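Local structure of endo-b-1,4-glucanase (Nasutitermes takasagoensis, 1KS8) at residues L14-Q19 against Y417-Q422; A152-A157 against L215-A220; A390-P395 against N411-D416. The protein probably hydrolyses internal beta-1,4-glucosidic linkages of cellulose and related beta-glucans, as a family 9 glycoside hydrolase with an (alpha/alpha)6 barrel catalytic domain. All blocks are in the same frame, centred on the assembly; numbering follows the deposited sequence.

Contact 1: residues L14-Q19 against Y417-Q422; sequences LFYEAQ and YNAGFQ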
loop_
_atom_site.group_PDB
_atom_site.type_symbol
_atom_site.label_atom_id
_atom_site.label_comp_id
_atom_site.label_asym_id
_atom_site.label_seq_id
_atom_site.Cartn_x
_atom_site.Cartn_y
_atom_site.Cartn_z
ATOM N N LEU A 14 -4.140 -12.869 -2.318
ATOM C CA LEU A 14 -4.096 -13.379 -3.687
ATOM C C LEU A 14 -3.945 -12.202 -4.645
ATOM O O LEU A 14 -3.319 -12.325 -5.696
ATOM C CB LEU A 14 -5.366 -14.166 -4.026
ATOM C CG LEU A 14 -5.549 -15.510 -3.312
ATOM C CD1 LEU A 14 -6.869 -16.127 -3.742
ATOM C CD2 LEU A 14 -4.398 -16.449 -3.640
ATOM N N PHE A 15 -4.524 -11.059 -4.290
ATOM C CA PHE A 15 -4.380 -9.887 -5.143
ATOM C C PHE A 15 -2.903 -9.503 -5.185
ATOM O O PHE A 15 -2.359 -9.229 -6.251
ATOM C CB PHE A 15 -5.207 -8.704 -4.622
ATOM C CG PHE A 15 -4.864 -7.393 -5.290
ATOM C CD1 PHE A 15 -5.036 -7.221 -6.661
ATOM C CD2 PHE A 15 -4.338 -6.339 -4.548
ATOM C CE1 PHE A 15 -4.686 -6.016 -7.282
ATOM C CE2 PHE A 15 -3.984 -5.133 -5.162
ATOM C CZ PHE A 15 -4.158 -4.972 -6.527
ATOM N N TYR A 16 -2.241 -9.484 -4.031
ATOM C CA TYR A 16 -0.830 -9.130 -4.042
ATOM C C TYR A 16 -0.006 -10.144 -4.837
ATOM O O TYR A 16 0.947 -9.769 -5.512
ATOM C CB TYR A 16 -0.310 -8.938 -2.609
ATOM C CG TYR A 16 -0.727 -7.593 -2.041
ATOM C CD1 TYR A 16 -0.237 -6.405 -2.589
ATOM C CD2 TYR A 16 -1.661 -7.502 -1.009
ATOM C CE1 TYR A 16 -0.673 -5.163 -2.128
ATOM C CE2 TYR A 16 -2.103 -6.264 -0.540
ATOM C CZ TYR A 16 -1.606 -5.102 -1.104
ATOM O OH TYR A 16 -2.045 -3.878 -0.652
ATOM N N GLU A 17 -0.378 -11.423 -4.790
ATOM C CA GLU A 17 0.359 -12.408 -5.580
ATOM C C GLU A 17 0.189 -12.064 -7.061
ATOM O O GLU A 17 1.109 -12.247 -7.856
ATOM C CB GLU A 17 -0.151 -13.838 -5.342
ATOM C CG GLU A 17 0.191 -14.436 -3.987
ATOM C CD GLU A 17 0.246 -15.954 -4.016
ATOM O OE1 GLU A 17 0.254 -16.575 -2.929
ATOM O OE2 GLU A 17 0.296 -16.528 -5.126
ATOM N N ALA A 18 -0.990 -11.563 -7.425
ATOM C CA ALA A 18 -1.279 -11.196 -8.810
ATOM C C ALA A 18 -0.496 -9.967 -9.266
ATOM O O ALA A 18 -0.375 -9.717 -10.467
ATOM C CB ALA A 18 -2.781 -10.945 -8.984
ATOM N N GLN A 19 0.026 -9.205 -8.307
ATOM C CA GLN A 19 0.790 -7.992 -8.599
ATOM C C GLN A 19 2.298 -8.221 -8.609
ATOM O O GLN A 19 3.070 -7.297 -8.864
ATOM C CB GLN A 19 0.473 -6.909 -7.565
ATOM C CG GLN A 19 -0.959 -6.406 -7.586
ATOM C CD GLN A 19 -1.331 -5.781 -8.913
ATOM O OE1 GLN A 19 -1.965 -6.415 -9.755
ATOM N NE2 GLN A 19 -0.925 -4.531 -9.117
ATOM N N TYR A 417 -4.230 0.534 -2.851
ATOM C CA TYR A 417 -5.662 0.465 -2.557
ATOM C C TYR A 417 -5.959 -0.649 -1.553
ATOM O O TYR A 417 -6.830 -0.511 -0.698
ATOM C CB TYR A 417 -6.467 0.161 -3.823
ATOM C CG TYR A 417 -6.782 1.332 -4.725
ATOM C CD1 TYR A 417 -6.067 2.528 -4.647
ATOM C CD2 TYR A 417 -7.767 1.217 -5.705
ATOM C CE1 TYR A 417 -6.327 3.580 -5.535
ATOM C CE2 TYR A 417 -8.034 2.252 -6.592
ATOM C CZ TYR A 417 -7.312 3.428 -6.505
ATOM O OH TYR A 417 -7.570 4.440 -7.404
ATOM N N ASN A 418 -5.238 -1.760 -1.670
ATOM C CA ASN A 418 -5.462 -2.901 -0.787
ATOM C C ASN A 418 -4.714 -2.922 0.539
ATOM O O ASN A 418 -5.006 -3.771 1.379
ATOM C CB ASN A 418 -5.150 -4.209 -1.522
ATOM C CG ASN A 418 -6.350 -4.767 -2.255
ATOM O OD1 ASN A 418 -6.872 -4.147 -3.180
ATOM N ND2 ASN A 418 -6.798 -5.949 -1.839
ATOM N N ALA A 419 -3.775 -2.002 0.744
ATOM C CA ALA A 419 -2.979 -2.001 1.975
ATOM C C ALA A 419 -3.765 -1.750 3.256
ATOM O O ALA A 419 -3.804 -2.610 4.137
ATOM C CB ALA A 419 -1.830 -1.001 1.856
ATOM N N GLY A 420 -4.372 -0.574 3.374
ATOM C CA GLY A 420 -5.151 -0.271 4.564
ATOM C C GLY A 420 -6.271 -1.280 4.726
ATOM O O GLY A 420 -6.556 -1.748 5.827
ATOM N N PHE A 421 -6.901 -1.609 3.601
ATOM C CA PHE A 421 -7.991 -2.577 3.527
ATOM C C PHE A 421 -7.570 -3.921 4.126
ATOM O O PHE A 421 -8.246 -4.458 5.006
ATOM C CB PHE A 421 -8.383 -2.742 2.053
ATOM C CG PHE A 421 -9.418 -3.801 1.791
ATOM C CD1 PHE A 421 -10.717 -3.668 2.266
ATOM C CD2 PHE A 421 -9.100 -4.908 1.009
ATOM C CE1 PHE A 421 -11.690 -4.623 1.959
ATOM C CE2 PHE A 421 -10.061 -5.865 0.697
ATOM C CZ PHE A 421 -11.358 -5.722 1.172
ATOM N N GLN A 422 -6.445 -4.457 3.661
ATOM C CA GLN A 422 -5.976 -5.741 4.163
ATOM C C GLN A 422 -5.638 -5.697 5.648
ATOM O O GLN A 422 -5.970 -6.621 6.395
ATOM C CB GLN A 422 -4.760 -6.222 3.368
ATOM C CG GLN A 422 -4.356 -7.647 3.729
ATOM C CD GLN A 422 -3.303 -8.215 2.805
ATOM O OE1 GLN A 422 -3.493 -8.279 1.590
ATOM N NE2 GLN A 422 -2.183 -8.638 3.377
#

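Contact 2: residues A152-A157 against L215-A220; sequences AGETAA and LVWAAA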
loop_
_atom_site.group_PDB
_atom_site.type_symbol
_atom_site.label_atom_id
_atom_site.label_comp_id
_atom_site.label_asym_id
_atom_site.label_seq_id
_atom_site.Cartn_x
_atom_site.Cartn_y
_atom_site.Cartn_z
ATOM N N ALA A 152 12.755 7.887 0.095
ATOM C CA ALA A 152 13.730 7.226 0.955
ATOM C C ALA A 152 13.148 7.014 2.351
ATOM O O ALA A 152 13.370 5.975 2.980
ATOM C CB ALA A 152 15.008 8.061 1.038
ATOM N N GLY A 153 12.401 8.006 2.827
ATOM C CA GLY A 153 11.788 7.913 4.139
ATOM C C GLY A 153 10.738 6.822 4.241
ATOM O O GLY A 153 10.734 6.046 5.197
ATOM N N GLU A 154 9.840 6.748 3.262
ATOM C CA GLU A 154 8.804 5.724 3.305
ATOM C C GLU A 154 9.432 4.344 3.194
ATOM O O GLU A 154 8.980 3.398 3.834
ATOM C CB GLU A 154 7.789 5.918 2.177
ATOM C CG GLU A 154 6.569 5.003 2.289
ATOM C CD GLU A 154 5.795 5.220 3.581
ATOM O OE1 GLU A 154 5.458 6.386 3.876
ATOM O OE2 GLU A 154 5.522 4.234 4.302
ATOM N N THR A 155 10.478 4.230 2.383
ATOM C CA THR A 155 11.152 2.949 2.223
ATOM C C THR A 155 11.849 2.561 3.526
ATOM O O THR A 155 11.838 1.395 3.918
ATOM C CB THR A 155 12.162 2.994 1.060
ATOM O OG1 THR A 155 11.476 3.385 -0.139
ATOM C CG2 THR A 155 12.787 1.620 0.839
ATOM N N ALA A 156 12.444 3.540 4.205
ATOM C CA ALA A 156 13.105 3.265 5.477
ATOM C C ALA A 156 12.059 2.774 6.484
ATOM O O ALA A 156 12.315 1.859 7.270
ATOM C CB ALA A 156 13.785 4.522 5.995
ATOM N N ALA A 157 10.877 3.383 6.452
ATOM C CA ALA A 157 9.795 2.995 7.349
ATOM C C ALA A 157 9.359 1.562 7.064
ATOM O O ALA A 157 9.162 0.769 7.984
ATOM C CB ALA A 157 8.610 3.942 7.184
ATOM N N LEU A 215 9.695 12.053 7.032
ATOM C CA LEU A 215 10.854 12.035 7.917
ATOM C C LEU A 215 10.426 11.651 9.333
ATOM O O LEU A 215 11.112 10.891 10.017
ATOM C CB LEU A 215 11.542 13.405 7.917
ATOM C CG LEU A 215 12.223 13.787 6.598
ATOM C CD1 LEU A 215 12.757 15.211 6.682
ATOM C CD2 LEU A 215 13.350 12.807 6.304
ATOM N N VAL A 216 9.283 12.172 9.765
ATOM C CA VAL A 216 8.764 11.870 11.096
ATOM C C VAL A 216 8.301 10.414 11.147
ATOM O O VAL A 216 8.560 9.698 12.112
ATOM C CB VAL A 216 7.569 12.787 11.449
ATOM C CG1 VAL A 216 7.084 12.489 12.855
ATOM C CG2 VAL A 216 7.975 14.253 11.324
ATOM N N TRP A 217 7.611 9.992 10.092
ATOM C CA TRP A 217 7.094 8.631 9.960
ATOM C C TRP A 217 8.248 7.629 10.029
ATOM O O TRP A 217 8.199 6.661 10.792
ATOM C CB TRP A 217 6.350 8.536 8.620
ATOM C CG TRP A 217 5.757 7.206 8.211
ATOM C CD1 TRP A 217 6.052 6.508 7.071
ATOM C CD2 TRP A 217 4.661 6.509 8.829
ATOM N NE1 TRP A 217 5.206 5.436 6.933
ATOM C CE2 TRP A 217 4.342 5.410 7.995
ATOM C CE3 TRP A 217 3.914 6.708 9.999
ATOM C CZ2 TRP A 217 3.307 4.516 8.294
ATOM C CZ3 TRP A 217 2.882 5.814 10.296
ATOM C CH2 TRP A 217 2.590 4.734 9.445
ATOM N N ALA A 218 9.292 7.872 9.241
ATOM C CA ALA A 218 10.459 6.995 9.214
ATOM C C ALA A 218 11.166 6.958 10.570
ATOM O O ALA A 218 11.548 5.889 11.053
ATOM C CB ALA A 218 11.432 7.453 8.130
ATOM N N ALA A 219 11.343 8.126 11.180
ATOM C CA ALA A 219 12.008 8.202 12.475
ATOM C C ALA A 219 11.224 7.428 13.527
ATOM O O ALA A 219 11.803 6.714 14.345
ATOM C CB ALA A 219 12.166 9.658 12.905
ATOM N N ALA A 220 9.902 7.566 13.504
ATOM C CA ALA A 220 9.059 6.864 14.464
ATOM C C ALA A 220 9.189 5.354 14.301
ATOM O O ALA A 220 9.320 4.626 15.284
ATOM C CB ALA A 220 7.606 7.292 14.298
#

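Contact 3: residues A390-P395 against N411-D416; sequences ALVGGP and NEVATD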
loop_
_atom_site.group_PDB
_atom_site.type_symbol
_atom_site.label_atom_id
_atom_site.label_comp_id
_atom_site.label_asym_id
_atom_site.label_seq_id
_atom_site.Cartn_x
_atom_site.Cartn_y
_atom_site.Cartn_z
ATOM N N ALA A 390 -8.962 -7.913 -5.194
ATOM C CA ALA A 390 -8.726 -6.514 -5.545
ATOM C C ALA A 390 -9.865 -5.562 -5.203
ATOM O O ALA A 390 -11.008 -5.770 -5.618
ATOM C CB ALA A 390 -8.399 -6.405 -7.036
ATOM N N LEU A 391 -9.540 -4.511 -4.453
ATOM C CA LEU A 391 -10.516 -3.488 -4.082
ATOM C C LEU A 391 -10.489 -2.420 -5.180
ATOM O O LEU A 391 -9.445 -1.811 -5.431
ATOM C CB LEU A 391 -10.135 -2.857 -2.737
ATOM C CG LEU A 391 -11.060 -1.757 -2.203
ATOM C CD1 LEU A 391 -12.412 -2.354 -1.834
ATOM C CD2 LEU A 391 -10.426 -1.102 -0.984
ATOM N N VAL A 392 -11.620 -2.198 -5.846
ATOM C CA VAL A 392 -11.664 -1.199 -6.911
ATOM C C VAL A 392 -11.882 0.213 -6.371
ATOM O O VAL A 392 -12.105 0.403 -5.175
ATOM C CB VAL A 392 -12.785 -1.510 -7.950
ATOM C CG1 VAL A 392 -12.541 -2.869 -8.591
ATOM C CG2 VAL A 392 -14.153 -1.458 -7.294
ATOM N N GLY A 393 -11.805 1.199 -7.262
ATOM C CA GLY A 393 -12.020 2.578 -6.861
ATOM C C GLY A 393 -13.356 2.689 -6.153
ATOM O O GLY A 393 -13.455 3.279 -5.075
ATOM N N GLY A 394 -14.398 2.134 -6.764
ATOM C CA GLY A 394 -15.699 2.160 -6.127
ATOM C C GLY A 394 -16.769 3.011 -6.769
ATOM O O GLY A 394 -16.614 3.489 -7.892
ATOM N N PRO A 395 -17.883 3.222 -6.054
ATOM C CA PRO A 395 -19.022 4.016 -6.523
ATOM C C PRO A 395 -18.803 5.514 -6.380
ATOM O O PRO A 395 -17.828 5.960 -5.767
ATOM C CB PRO A 395 -20.156 3.518 -5.640
ATOM C CG PRO A 395 -19.460 3.343 -4.324
ATOM C CD PRO A 395 -18.152 2.662 -4.715
ATOM N N ASN A 411 -12.998 1.707 -11.684
ATOM C CA ASN A 411 -12.475 0.348 -11.789
ATOM C C ASN A 411 -10.968 0.199 -11.660
ATOM O O ASN A 411 -10.408 -0.842 -11.996
ATOM C CB ASN A 411 -12.967 -0.310 -13.079
ATOM C CG ASN A 411 -14.273 -1.047 -12.879
ATOM O OD1 ASN A 411 -15.078 -0.668 -12.029
ATOM N ND2 ASN A 411 -14.498 -2.096 -13.661
ATOM N N GLU A 412 -10.311 1.237 -11.164
ATOM C CA GLU A 412 -8.875 1.160 -10.945
ATOM C C GLU A 412 -8.650 0.228 -9.758
ATOM O O GLU A 412 -9.486 0.141 -8.855
ATOM C CB GLU A 412 -8.317 2.547 -10.606
ATOM C CG GLU A 412 -6.864 2.577 -10.121
ATOM C CD GLU A 412 -5.863 2.220 -11.205
ATOM O OE1 GLU A 412 -4.645 2.360 -10.958
ATOM O OE2 GLU A 412 -6.288 1.797 -12.301
ATOM N N VAL A 413 -7.534 -0.489 -9.788
ATOM C CA VAL A 413 -7.133 -1.367 -8.697
ATOM C C VAL A 413 -5.661 -1.023 -8.531
ATOM O O VAL A 413 -5.003 -0.646 -9.503
ATOM C CB VAL A 413 -7.307 -2.873 -9.040
ATOM C CG1 VAL A 413 -8.788 -3.196 -9.193
ATOM C CG2 VAL A 413 -6.557 -3.225 -10.320
ATOM N N ALA A 414 -5.139 -1.124 -7.316
ATOM C CA ALA A 414 -3.741 -0.782 -7.093
ATOM C C ALA A 414 -3.211 -1.355 -5.795
ATOM O O ALA A 414 -3.972 -1.620 -4.864
ATOM C CB ALA A 414 -3.578 0.738 -7.089
ATOM N N THR A 415 -1.899 -1.540 -5.728
ATOM C CA THR A 415 -1.299 -2.069 -4.516
ATOM C C THR A 415 -1.624 -1.185 -3.312
ATOM O O THR A 415 -1.924 -1.700 -2.234
ATOM C CB THR A 415 0.229 -2.206 -4.650
ATOM O OG1 THR A 415 0.788 -0.969 -5.103
ATOM C CG2 THR A 415 0.574 -3.307 -5.641
ATOM N N ASP A 416 -1.588 0.137 -3.474
ATOM C CA ASP A 416 -1.891 0.975 -2.318
ATOM C C ASP A 416 -3.365 0.967 -1.937
ATOM O O ASP A 416 -3.712 1.311 -0.813
ATOM C CB ASP A 416 -1.359 2.419 -2.478
ATOM C CG ASP A 416 -1.998 3.191 -3.623
ATOM O OD1 ASP A 416 -3.005 2.745 -4.202
ATOM O OD2 ASP A 416 -1.470 4.283 -3.932
HETATM O O HOH W 1 -6.865 -2.736 -5.654
#

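Contact 1: residues L14-Q19 against Y417-Q422
Tyr16 and Asn418 carry the van der Waals part of this contact, sliding past each other in opposite directions with ring and amide planes almost perpendicular (89°). The phenol end of Tyr16 lies against residues 418-419 of helix 415-430: its OH is 3.2 Å from Asn418 CB and 2.9 Å from Ala419 N, an approach whose angle is too poor for a hydrogen bond. Phe15, with CG anti to the backbone N (chi1 168°), brings its CD2 to within 3.4 Å of Asn418 CG, ring and amide inclined by 34°.

The polar groups find their hydrogen bonds beyond the two segments. Tyr16 OH bonds to Thr415 O, one turn earlier. Gln422 OE1 sits in the plane of the Tyr16 ring at its edge, 3.2 Å from CE2, and is bonded to Ser12 OG. Asn418 uses both ends of its amide, OD1 to Leu391 N and ND2 to Gly389 O and Ser12 OG, which fixes its rotation.

The axes of 14-18 and 417-422 approach to 11.3 Å and run nearly antiparallel, a wide spacing bridged by large side chains that join the first and last helices of the chain, in a catalytic domain of (alpha/alpha)6 fold.

Contact 2: residues A152-A157 against L215-A220
Glu154 OE2 is gripped by two groups: it accepts a bond from Trp217 NE1 (2.9 Å) and is hydrogen-bonded with Thr70 OG1 on helix 62-78. The N-H of Trp217 points at OE2 with an angle of 154°, and the acceptor lies close to the indole plane, at the ring edge; relative to the carboxylate, the donor arrives on the syn side but 24° out of plane. Glu154 starts out from the far side of its helix, and the bend of its chain at chi2 swings the carboxylate round to the tryptophan. OE1 forms a salt bridge with Lys256, which also makes a cation-pi contact with Trp217. OE1 lies close to Glu214, which binds calcium in another structure of this protein; none is bound here. If both carboxylates are ionised, the lysine would offset part of the repulsion; at the pH 2.5 of the crystal one may be protonated.

Next to this polar group the helices meet through small residues. Ala218 CB rests 3.3 Å from Gly153 O, where glycine presents only backbone, and Ala157 CB touches Trp217 CD1 at 3.6 Å.

Such small residues let the axes of 152-157 and 215-220 approach to 8.0 Å at an angle of 21°, nearly parallel. Helix 171-190 packs against both Ala152 and Ala218, helix 257-268 against Trp217, and helix 62-78 against Glu154 and Trp217.

Contact 3: residues A390-P395 against N411-D416
Val392 and Val413 cross at a slant, touching through their CG1 methyls at 3.8 Å. In both, CG1 stands anti to the carbonyl carbon (chi1 -60° in Val392 and -67° in Val413), and this shared rotamer, which sets CG2 between N and the carbonyl carbon, brings the CG1 methyls together. Val413 CG1 also meets Ala390 CB, 3.9 Å away.

Beside the valines the backbones meet at Glu412 O. Gly393 N gives it a weak hydrogen bond of 3.0 Å, bent to 121° at the hydrogen, and Val392 CA approaches the same oxygen at 3.2 Å in a CA-H...O contact. Farther along, one water bridges the chains, donating to Leu391 O at 2.7 Å and accepting from Ala414 N at 2.9 Å.

Segment 390-395 is a loop, and 411-416 is largely one leading into helix 415-430; both lie by the predicted active site of this family 9 enzyme, which includes Glu412 and Asp403. The Glu412 side chain leads away from 390-395, leaving its backbone carbonyl to make the contact, and the side chain packs on Tyr417 and Ala55. A sulfate ion, probably from the crystallisation liquor, lies about 5 Å from this side chain at the nearest atoms.

Asn411 directs its CB away from 390-395, while its CA lies 4.3 Å from Val392 CB. The Asn411 amide is held by Tyr401 OH at OD1 and by Arg357 O and Asp403 OD1 at ND2.

From the N terminus, helix 5-18 supplies the first half of contact 1, which stays open until helix 415-430 near the C terminus and so encloses almost the whole chain. Within that span contact 2 closes a much shorter loop, joining helices 149-165 and 212-226, before contact 3 opens at 390-395 and closes at 411-416. Contacts 2 and 3 follow in series, on opposite sides of the chain's centre with their own centres about 26 Å apart. Contacts 1 and 3 touch through polar groups of Tyr16 and Asn418, and through Tyr417, whose ring packs against Leu391 O, tying the terminal helix pair to the loops by the predicted active site.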